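Local coordinates for protein transcriptional regulator ComR (PDB 6HU8) that probably binds DNA as a pheromone-responsive RNPP-family regulator that controls competence in streptococci, at residues 243-257 / 267-281. Sequence-based numbering, arbitrary orientation.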
ATOM      1  N   HIS A 243     -19.326   7.199   0.333  1.00 45.95           N
ATOM      2  CA  HIS A 243     -20.550   6.667  -0.267  1.00 44.07           C
ATOM      3  C   HIS A 243     -20.336   5.999  -1.626  1.00 45.20           C
ATOM      4  O   HIS A 243     -21.003   5.009  -1.965  1.00 42.22           O
ATOM      5  CB  HIS A 243     -21.585   7.789  -0.407  1.00 48.39           C
ATOM      6  CG  HIS A 243     -21.845   8.509   0.877  1.00 50.86           C
ATOM      7  ND1 HIS A 243     -21.759   9.879   0.993  1.00 56.58           N
ATOM      8  CD2 HIS A 243     -22.135   8.038   2.111  1.00 54.26           C
ATOM      9  CE1 HIS A 243     -22.008  10.224   2.244  1.00 56.14           C
ATOM     10  NE2 HIS A 243     -22.238   9.128   2.944  1.00 56.74           N
ATOM     11  N   SER A 244     -19.424   6.548  -2.415  1.00 40.86           N
ATOM     12  CA  SER A 244     -19.147   5.985  -3.730  1.00 44.98           C
ATOM     13  C   SER A 244     -18.521   4.581  -3.680  1.00 40.18           C
ATOM     14  O   SER A 244     -18.481   3.905  -4.700  1.00 42.66           O
ATOM     15  CB  SER A 244     -18.226   6.910  -4.518  1.00 44.46           C
ATOM     16  OG  SER A 244     -18.780   8.210  -4.593  1.00 58.79           O
ATOM     17  N   TYR A 245     -18.019   4.159  -2.520  1.00 37.67           N
ATOM     18  CA  TYR A 245     -17.299   2.878  -2.436  1.00 37.97           C
ATOM     19  C   TYR A 245     -18.196   1.713  -2.057  1.00 40.95           C
ATOM     20  O   TYR A 245     -17.769   0.559  -2.126  1.00 38.59           O
ATOM     21  CB  TYR A 245     -16.150   2.933  -1.425  1.00 43.30           C
ATOM     22  CG  TYR A 245     -15.031   3.891  -1.776  1.00 45.89           C
ATOM     23  CD1 TYR A 245     -15.113   4.716  -2.897  1.00 49.45           C
ATOM     24  CD2 TYR A 245     -13.893   3.977  -0.979  1.00 48.47           C
ATOM     25  CE1 TYR A 245     -14.096   5.614  -3.209  1.00 55.07           C
ATOM     26  CE2 TYR A 245     -12.873   4.868  -1.282  1.00 53.14           C
ATOM     27  CZ  TYR A 245     -12.983   5.689  -2.401  1.00 58.73           C
ATOM     28  OH  TYR A 245     -11.974   6.583  -2.723  1.00 62.35           O
ATOM     29  N   LYS A 246     -19.425   2.011  -1.637  1.00 40.24           N
ATOM     30  CA  LYS A 246     -20.355   0.975  -1.184  1.00 38.16           C
ATOM     31  C   LYS A 246     -20.747  -0.031  -2.271  1.00 36.13           C
ATOM     32  O   LYS A 246     -20.837  -1.243  -1.988  1.00 37.23           O
ATOM     33  CB  LYS A 246     -21.618   1.616  -0.601  1.00 43.83           C
ATOM     34  CG  LYS A 246     -21.422   2.319   0.741  1.00 40.30           C
ATOM     35  CD  LYS A 246     -22.788   2.737   1.324  1.00 44.68           C
ATOM     36  CE  LYS A 246     -22.637   3.673   2.519  1.00 45.68           C
ATOM     37  NZ  LYS A 246     -23.932   4.349   2.839  1.00 53.04           N
ATOM     38  N   PRO A 247     -21.010   0.443  -3.509  1.00 36.01           N
ATOM     39  CA  PRO A 247     -21.454  -0.583  -4.461  1.00 34.03           C
ATOM     40  C   PRO A 247     -20.420  -1.694  -4.694  1.00 37.16           C
ATOM     41  O   PRO A 247     -20.819  -2.865  -4.746  1.00 34.12           O
ATOM     42  CB  PRO A 247     -21.724   0.225  -5.735  1.00 35.68           C
ATOM     43  CG  PRO A 247     -22.215   1.584  -5.177  1.00 36.79           C
ATOM     44  CD  PRO A 247     -21.245   1.810  -4.033  1.00 39.03           C
ATOM     45  N   GLY A 248     -19.135  -1.358  -4.779  1.00 32.69           N
ATOM     46  CA  GLY A 248     -18.109  -2.370  -4.967  1.00 33.74           C
ATOM     47  C   GLY A 248     -18.061  -3.389  -3.845  1.00 34.19           C
ATOM     48  O   GLY A 248     -17.714  -4.556  -4.059  1.00 37.47           O
ATOM     49  N   VAL A 249     -18.426  -2.960  -2.644  1.00 32.50           N
ATOM     50  CA  VAL A 249     -18.411  -3.852  -1.486  1.00 34.81           C
ATOM     51  C   VAL A 249     -19.564  -4.849  -1.544  1.00 38.16           C
ATOM     52  O   VAL A 249     -19.375  -6.056  -1.352  1.00 37.07           O
ATOM     53  CB  VAL A 249     -18.467  -3.046  -0.170  1.00 35.45           C
ATOM     54  CG1 VAL A 249     -18.502  -3.983   1.018  1.00 36.26           C
ATOM     55  CG2 VAL A 249     -17.246  -2.114  -0.071  1.00 33.22           C
ATOM     56  N   TYR A 250     -20.766  -4.353  -1.817  1.00 34.19           N
ATOM     57  CA  TYR A 250     -21.923  -5.244  -1.923  1.00 37.17           C
ATOM     58  C   TYR A 250     -21.866  -6.168  -3.148  1.00 38.12           C
ATOM     59  O   TYR A 250     -22.448  -7.266  -3.141  1.00 36.31           O
ATOM     60  CB  TYR A 250     -23.208  -4.419  -1.911  1.00 37.20           C
ATOM     61  CG  TYR A 250     -23.468  -3.901  -0.519  1.00 34.90           C
ATOM     62  CD1 TYR A 250     -23.810  -4.772   0.503  1.00 38.45           C
ATOM     63  CD2 TYR A 250     -23.333  -2.558  -0.218  1.00 35.92           C
ATOM     64  CE1 TYR A 250     -24.027  -4.321   1.784  1.00 39.74           C
ATOM     65  CE2 TYR A 250     -23.538  -2.098   1.068  1.00 40.48           C
ATOM     66  CZ  TYR A 250     -23.895  -2.991   2.060  1.00 39.90           C
ATOM     67  OH  TYR A 250     -24.104  -2.539   3.341  1.00 47.77           O
ATOM     68  N   ILE A 251     -21.159  -5.749  -4.191  1.00 35.04           N
ATOM     69  CA  ILE A 251     -20.966  -6.628  -5.350  1.00 32.73           C
ATOM     70  C   ILE A 251     -20.125  -7.844  -4.942  1.00 35.94           C
ATOM     71  O   ILE A 251     -20.472  -8.982  -5.278  1.00 34.14           O
ATOM     72  CB  ILE A 251     -20.285  -5.884  -6.531  1.00 35.55           C
ATOM     73  CG1 ILE A 251     -21.253  -4.891  -7.184  1.00 36.61           C
ATOM     74  CG2 ILE A 251     -19.751  -6.879  -7.575  1.00 36.35           C
ATOM     75  CD1 ILE A 251     -20.591  -4.011  -8.265  1.00 36.21           C
ATOM     76  N   LEU A 252     -19.034  -7.611  -4.213  1.00 32.97           N
ATOM     77  CA  LEU A 252     -18.202  -8.711  -3.695  1.00 38.90           C
ATOM     78  C   LEU A 252     -18.980  -9.633  -2.761  1.00 39.24           C
ATOM     79  O   LEU A 252     -18.842 -10.855  -2.847  1.00 38.33           O
ATOM     80  CB  LEU A 252     -16.965  -8.178  -2.953  1.00 33.13           C
ATOM     81  CG  LEU A 252     -15.811  -7.630  -3.788  1.00 38.15           C
ATOM     82  CD1 LEU A 252     -14.908  -6.727  -2.932  1.00 39.62           C
ATOM     83  CD2 LEU A 252     -14.997  -8.798  -4.371  1.00 40.16           C
ATOM     84  N   GLU A 253     -19.786  -9.067  -1.863  1.00 35.46           N
ATOM     85  CA  GLU A 253     -20.598  -9.910  -0.981  1.00 37.47           C
ATOM     86  C   GLU A 253     -21.604 -10.752  -1.790  1.00 41.36           C
ATOM     87  O   GLU A 253     -21.906 -11.906  -1.440  1.00 38.59           O
ATOM     88  CB  GLU A 253     -21.339  -9.071   0.072  1.00 40.43           C
ATOM     89  CG  GLU A 253     -21.939  -9.949   1.178  1.00 42.98           C
ATOM     90  CD  GLU A 253     -22.593  -9.177   2.302  1.00 44.73           C
ATOM     91  OE1 GLU A 253     -23.293  -9.814   3.113  1.00 41.75           O
ATOM     92  OE2 GLU A 253     -22.401  -7.944   2.391  1.00 45.85           O
ATOM     93  N   ALA A 254     -22.115 -10.180  -2.878  1.00 32.97           N
ATOM     94  CA  ALA A 254     -23.000 -10.915  -3.767  1.00 36.15           C
ATOM     95  C   ALA A 254     -22.289 -12.092  -4.443  1.00 34.91           C
ATOM     96  O   ALA A 254     -22.851 -13.191  -4.534  1.00 34.03           O
ATOM     97  CB  ALA A 254     -23.587  -9.974  -4.817  1.00 36.01           C
ATOM     98  N   LYS A 255     -21.066 -11.857  -4.910  1.00 32.84           N
ATOM     99  CA  LYS A 255     -20.284 -12.885  -5.595  1.00 37.35           C
ATOM    100  C   LYS A 255     -19.925 -14.019  -4.641  1.00 39.16           C
ATOM    101  O   LYS A 255     -19.918 -15.194  -5.026  1.00 39.00           O
ATOM    102  CB  LYS A 255     -19.020 -12.273  -6.220  1.00 37.29           C
ATOM    103  CG  LYS A 255     -19.269 -11.730  -7.637  1.00 35.48           C
ATOM    104  CD  LYS A 255     -18.419 -10.527  -7.952  1.00 43.67           C
ATOM    105  CE  LYS A 255     -17.959 -10.528  -9.407  1.00 48.89           C
ATOM    106  NZ  LYS A 255     -19.033 -10.637 -10.420  1.00 36.77           N
ATOM    107  N   TYR A 256     -19.628 -13.661  -3.397  1.00 36.47           N
ATOM    108  CA  TYR A 256     -19.406 -14.640  -2.333  1.00 40.74           C
ATOM    109  C   TYR A 256     -20.634 -15.546  -2.099  1.00 41.34           C
ATOM    110  O   TYR A 256     -20.522 -16.791  -2.078  1.00 41.02           O
ATOM    111  CB  TYR A 256     -19.026 -13.912  -1.039  1.00 37.29           C
ATOM    112  CG  TYR A 256     -19.048 -14.806   0.177  1.00 37.49           C
ATOM    113  CD1 TYR A 256     -18.022 -15.717   0.418  1.00 39.53           C
ATOM    114  CD2 TYR A 256     -20.106 -14.752   1.078  1.00 43.57           C
ATOM    115  CE1 TYR A 256     -18.049 -16.545   1.530  1.00 39.28           C
ATOM    116  CE2 TYR A 256     -20.144 -15.573   2.182  1.00 42.46           C
ATOM    117  CZ  TYR A 256     -19.118 -16.468   2.401  1.00 41.27           C
ATOM    118  OH  TYR A 256     -19.164 -17.275   3.506  1.00 46.54           O
ATOM    119  N   GLU A 257     -21.801 -14.924  -1.917  1.00 37.76           N
ATOM    120  CA  GLU A 257     -23.048 -15.669  -1.718  1.00 36.37           C
ATOM    121  C   GLU A 257     -23.352 -16.587  -2.902  1.00 41.14           C
ATOM    122  O   GLU A 257     -23.745 -17.741  -2.718  1.00 41.54           O
ATOM    123  CB  GLU A 257     -24.228 -14.715  -1.476  1.00 38.21           C
ATOM    124  CG  GLU A 257     -24.172 -14.000  -0.147  1.00 34.79           C
ATOM    125  CD  GLU A 257     -24.366 -14.932   1.050  1.00 44.73           C
ATOM    126  OE1 GLU A 257     -24.083 -14.485   2.189  1.00 42.87           O
ATOM    127  OE2 GLU A 257     -24.809 -16.096   0.861  1.00 43.05           O
ATOM    128  N   ALA A 267     -27.608 -13.333  -3.070  1.00 37.88           N
ATOM    129  CA  ALA A 267     -26.735 -12.644  -4.014  1.00 39.50           C
ATOM    130  C   ALA A 267     -27.515 -11.512  -4.717  1.00 38.67           C
ATOM    131  O   ALA A 267     -26.985 -10.413  -4.896  1.00 34.77           O
ATOM    132  CB  ALA A 267     -26.141 -13.623  -5.018  1.00 37.68           C
ATOM    133  N   THR A 268     -28.773 -11.776  -5.078  1.00 40.16           N
ATOM    134  CA  THR A 268     -29.646 -10.754  -5.672  1.00 35.34           C
ATOM    135  C   THR A 268     -29.898  -9.585  -4.733  1.00 38.02           C
ATOM    136  O   THR A 268     -29.887  -8.425  -5.169  1.00 37.83           O
ATOM    137  CB  THR A 268     -31.007 -11.331  -6.084  1.00 38.47           C
ATOM    138  OG1 THR A 268     -30.797 -12.425  -6.960  1.00 35.10           O
ATOM    139  CG2 THR A 268     -31.854 -10.273  -6.819  1.00 36.25           C
ATOM    140  N   GLU A 269     -30.132  -9.877  -3.453  1.00 34.96           N
ATOM    141  CA  GLU A 269     -30.300  -8.821  -2.451  1.00 38.34           C
ATOM    142  C   GLU A 269     -29.054  -7.939  -2.353  1.00 37.93           C
ATOM    143  O   GLU A 269     -29.154  -6.706  -2.294  1.00 34.96           O
ATOM    144  CB  GLU A 269     -30.624  -9.435  -1.080  1.00 38.68           C
ATOM    145  CG  GLU A 269     -31.980 -10.170  -1.060  1.00 42.22           C
ATOM    146  CD  GLU A 269     -32.257 -10.899   0.243  1.00 45.92           C
ATOM    147  OE1 GLU A 269     -31.338 -10.992   1.086  1.00 48.89           O
ATOM    148  OE2 GLU A 269     -33.397 -11.392   0.412  1.00 52.76           O
ATOM    149  N   ASN A 270     -27.877  -8.564  -2.350  1.00 33.27           N
ATOM    150  CA  ASN A 270     -26.627  -7.821  -2.228  1.00 32.04           C
ATOM    151  C   ASN A 270     -26.319  -6.985  -3.476  1.00 36.59           C
ATOM    152  O   ASN A 270     -25.867  -5.836  -3.351  1.00 34.77           O
ATOM    153  CB  ASN A 270     -25.474  -8.779  -1.909  1.00 34.18           C
ATOM    154  CG  ASN A 270     -25.572  -9.342  -0.494  1.00 39.82           C
ATOM    155  OD1 ASN A 270     -26.028  -8.652   0.425  1.00 46.78           O
ATOM    156  ND2 ASN A 270     -25.148 -10.582  -0.310  1.00 39.97           N
ATOM    157  N   TYR A 271     -26.603  -7.517  -4.665  1.00 32.65           N
ATOM    158  CA  TYR A 271     -26.501  -6.695  -5.877  1.00 33.73           C
ATOM    159  C   TYR A 271     -27.490  -5.532  -5.826  1.00 35.88           C
ATOM    160  O   TYR A 271     -27.164  -4.420  -6.259  1.00 34.95           O
ATOM    161  CB  TYR A 271     -26.750  -7.515  -7.143  1.00 34.70           C
ATOM    162  CG  TYR A 271     -25.487  -8.061  -7.776  1.00 31.98           C
ATOM    163  CD1 TYR A 271     -24.515  -7.208  -8.300  1.00 34.45           C
ATOM    164  CD2 TYR A 271     -25.277  -9.430  -7.865  1.00 34.39           C
ATOM    165  CE1 TYR A 271     -23.343  -7.706  -8.871  1.00 36.29           C
ATOM    166  CE2 TYR A 271     -24.114  -9.939  -8.441  1.00 34.30           C
ATOM    167  CZ  TYR A 271     -23.158  -9.075  -8.942  1.00 37.02           C
ATOM    168  OH  TYR A 271     -22.013  -9.584  -9.518  1.00 38.66           O
ATOM    169  N   ASP A 272     -28.691  -5.773  -5.303  1.00 32.59           N
ATOM    170  CA  ASP A 272     -29.691  -4.705  -5.243  1.00 35.61           C
ATOM    171  C   ASP A 272     -29.276  -3.598  -4.284  1.00 35.23           C
ATOM    172  O   ASP A 272     -29.533  -2.413  -4.551  1.00 36.57           O
ATOM    173  CB  ASP A 272     -31.073  -5.246  -4.838  1.00 33.52           C
ATOM    174  CG  ASP A 272     -31.816  -5.891  -5.992  1.00 40.37           C
ATOM    175  OD1 ASP A 272     -31.364  -5.777  -7.155  1.00 40.59           O
ATOM    176  OD2 ASP A 272     -32.882  -6.496  -5.735  1.00 40.88           O
ATOM    177  N   LYS A 273     -28.656  -3.969  -3.166  1.00 34.00           N
ATOM    178  CA  LYS A 273     -28.040  -2.983  -2.282  1.00 34.68           C
ATOM    179  C   LYS A 273     -26.981  -2.157  -3.008  1.00 38.58           C
ATOM    180  O   LYS A 273     -26.928  -0.934  -2.854  1.00 36.68           O
ATOM    181  CB  LYS A 273     -27.403  -3.661  -1.070  1.00 41.72           C
ATOM    182  CG  LYS A 273     -28.384  -4.080   0.006  1.00 39.73           C
ATOM    183  CD  LYS A 273     -27.652  -4.747   1.173  1.00 45.53           C
ATOM    184  CE  LYS A 273     -28.644  -5.278   2.209  1.00 51.47           C
ATOM    185  NZ  LYS A 273     -28.009  -6.184   3.202  1.00 52.59           N
ATOM    186  N   ALA A 274     -26.111  -2.830  -3.767  1.00 33.11           N
ATOM    187  CA  ALA A 274     -25.119  -2.140  -4.591  1.00 30.89           C
ATOM    188  C   ALA A 274     -25.747  -1.161  -5.589  1.00 32.52           C
ATOM    189  O   ALA A 274     -25.253  -0.043  -5.775  1.00 34.62           O
ATOM    190  CB  ALA A 274     -24.243  -3.179  -5.351  1.00 34.90           C
ATOM    191  N   ILE A 275     -26.830  -1.582  -6.233  1.00 31.43           N
ATOM    192  CA  ILE A 275     -27.502  -0.746  -7.219  1.00 33.27           C
ATOM    193  C   ILE A 275     -28.138   0.467  -6.524  1.00 36.78           C
ATOM    194  O   ILE A 275     -27.983   1.613  -6.973  1.00 34.44           O
ATOM    195  CB  ILE A 275     -28.597  -1.529  -7.991  1.00 31.95           C
ATOM    196  CG1 ILE A 275     -27.955  -2.505  -8.979  1.00 34.66           C
ATOM    197  CG2 ILE A 275     -29.486  -0.580  -8.764  1.00 34.43           C
ATOM    198  CD1 ILE A 275     -28.929  -3.500  -9.548  1.00 35.18           C
ATOM    199  N   MET A 276     -28.838   0.196  -5.421  1.00 32.51           N
ATOM    200  CA  MET A 276     -29.414   1.250  -4.593  1.00 37.59           C
ATOM    201  C   MET A 276     -28.382   2.294  -4.181  1.00 35.92           C
ATOM    202  O   MET A 276     -28.615   3.498  -4.364  1.00 36.49           O
ATOM    203  CB  MET A 276     -30.090   0.648  -3.351  1.00 37.01           C
ATOM    204  CG  MET A 276     -31.490   0.106  -3.638  1.00 38.39           C
ATOM    205  SD  MET A 276     -32.282  -0.721  -2.235  1.00 47.03           S
ATOM    206  CE  MET A 276     -32.778   0.629  -1.190  1.00 52.39           C
ATOM    207  N   PHE A 277     -27.237   1.861  -3.642  1.00 35.00           N
ATOM    208  CA  PHE A 277     -26.245   2.838  -3.193  1.00 35.92           C
ATOM    209  C   PHE A 277     -25.611   3.559  -4.372  1.00 39.30           C
ATOM    210  O   PHE A 277     -25.317   4.751  -4.294  1.00 38.64           O
ATOM    211  CB  PHE A 277     -25.185   2.189  -2.318  1.00 33.93           C
ATOM    212  CG  PHE A 277     -25.674   1.882  -0.934  1.00 38.71           C
ATOM    213  CD1 PHE A 277     -26.283   2.867  -0.177  1.00 37.56           C
ATOM    214  CD2 PHE A 277     -25.558   0.604  -0.399  1.00 41.29           C
ATOM    215  CE1 PHE A 277     -26.751   2.590   1.103  1.00 40.51           C
ATOM    216  CE2 PHE A 277     -26.021   0.324   0.874  1.00 40.99           C
ATOM    217  CZ  PHE A 277     -26.619   1.327   1.628  1.00 39.37           C
ATOM    218  N   ALA A 278     -25.465   2.865  -5.491  1.00 33.99           N
ATOM    219  CA  ALA A 278     -24.991   3.532  -6.704  1.00 35.71           C
ATOM    220  C   ALA A 278     -25.963   4.602  -7.229  1.00 41.62           C
ATOM    221  O   ALA A 278     -25.529   5.621  -7.782  1.00 39.96           O
ATOM    222  CB  ALA A 278     -24.737   2.500  -7.794  1.00 35.03           C
ATOM    223  N   SER A 279     -27.270   4.366  -7.061  1.00 32.53           N
ATOM    224  CA  SER A 279     -28.290   5.154  -7.753  1.00 38.82           C
ATOM    225  C   SER A 279     -28.363   6.599  -7.252  1.00 39.96           C
ATOM    226  O   SER A 279     -28.807   7.489  -7.981  1.00 39.52           O
ATOM    227  CB  SER A 279     -29.667   4.485  -7.630  1.00 35.12           C
ATOM    228  OG  SER A 279     -30.192   4.547  -6.300  1.00 35.03           O
ATOM    229  N   VAL A 280     -27.915   6.825  -6.023  1.00 37.68           N
ATOM    230  CA  VAL A 280     -27.988   8.155  -5.421  1.00 41.91           C
ATOM    231  C   VAL A 280     -26.665   8.893  -5.544  1.00 45.94           C
ATOM    232  O   VAL A 280     -26.453   9.936  -4.911  1.00 40.57           O
ATOM    233  CB  VAL A 280     -28.406   8.068  -3.944  1.00 42.78           C
ATOM    234  CG1 VAL A 280     -29.852   7.580  -3.850  1.00 41.86           C
ATOM    235  CG2 VAL A 280     -27.490   7.132  -3.190  1.00 41.97           C
ATOM    236  N   LEU A 281     -25.770   8.349  -6.364  1.00 41.07           N
ATOM    237  CA  LEU A 281     -24.527   9.034  -6.671  1.00 45.07           C
ATOM    238  C   LEU A 281     -24.759  10.053  -7.778  1.00 47.19           C
ATOM    239  O   LEU A 281     -25.688   9.915  -8.591  1.00 46.04           O
ATOM    240  CB  LEU A 281     -23.435   8.037  -7.080  1.00 44.06           C
ATOM    241  CG  LEU A 281     -23.052   7.073  -5.958  1.00 38.31           C
ATOM    242  CD1 LEU A 281     -22.065   6.042  -6.466  1.00 44.07           C
ATOM    243  CD2 LEU A 281     -22.482   7.849  -4.792  1.00 36.55           C
TER
HETATM  244  O   HOH W   1     -24.017   5.447  -1.978  1.00 43.29           O
HETATM  245  O   HOH W   2     -24.749 -11.997   2.311  1.00 41.80           O
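Helix 246-257 and helix 267-279 run antiparallel, their axes 7.7 Å apart at 171°, and the CA atoms come nearest where P247 lies beside A274 and A254 beside A267, with an alanine at each place. Between these points Y250 acts as a knob, its side chain set among N270, K273, A274 and F277. CB of K273 lies over one face of the Y250 ring, offset toward the rim, and the F277 ring lies nearly parallel but slid aside, with CE2 of Y250 3.5 Å from CE2 of F277. With CG anti to the carbonyl carbon (chi1 -71°) and the chain extended beyond it, K246 lays its CD over the centre of the F277 ring, 3.7 Å from the centroid, and carries its NZ onward to an off-centre cation-pi contact. This close antiparallel pairing is that of a helical hairpin in the tetratricopeptide-type domain of ComR; helix 226-240 touches Y250 and helix 285-296 touches I251 and A274. N270 is the reciprocal knob, among Y250, E253, A254 and E257. Its ND2 donates to a water that in turn donates to OE1 of E253 and OE1 of E257, whereas its OD1 is buried without a partner. On the flank bearing I251, Y271 turns one ring face to CB of A254, 3.5 Å above the plane and offset toward the rim; its OH is hydrogen-bonded to D297, which also forms a salt bridge with K255, whose NZ is salt-bridged to E293 as well.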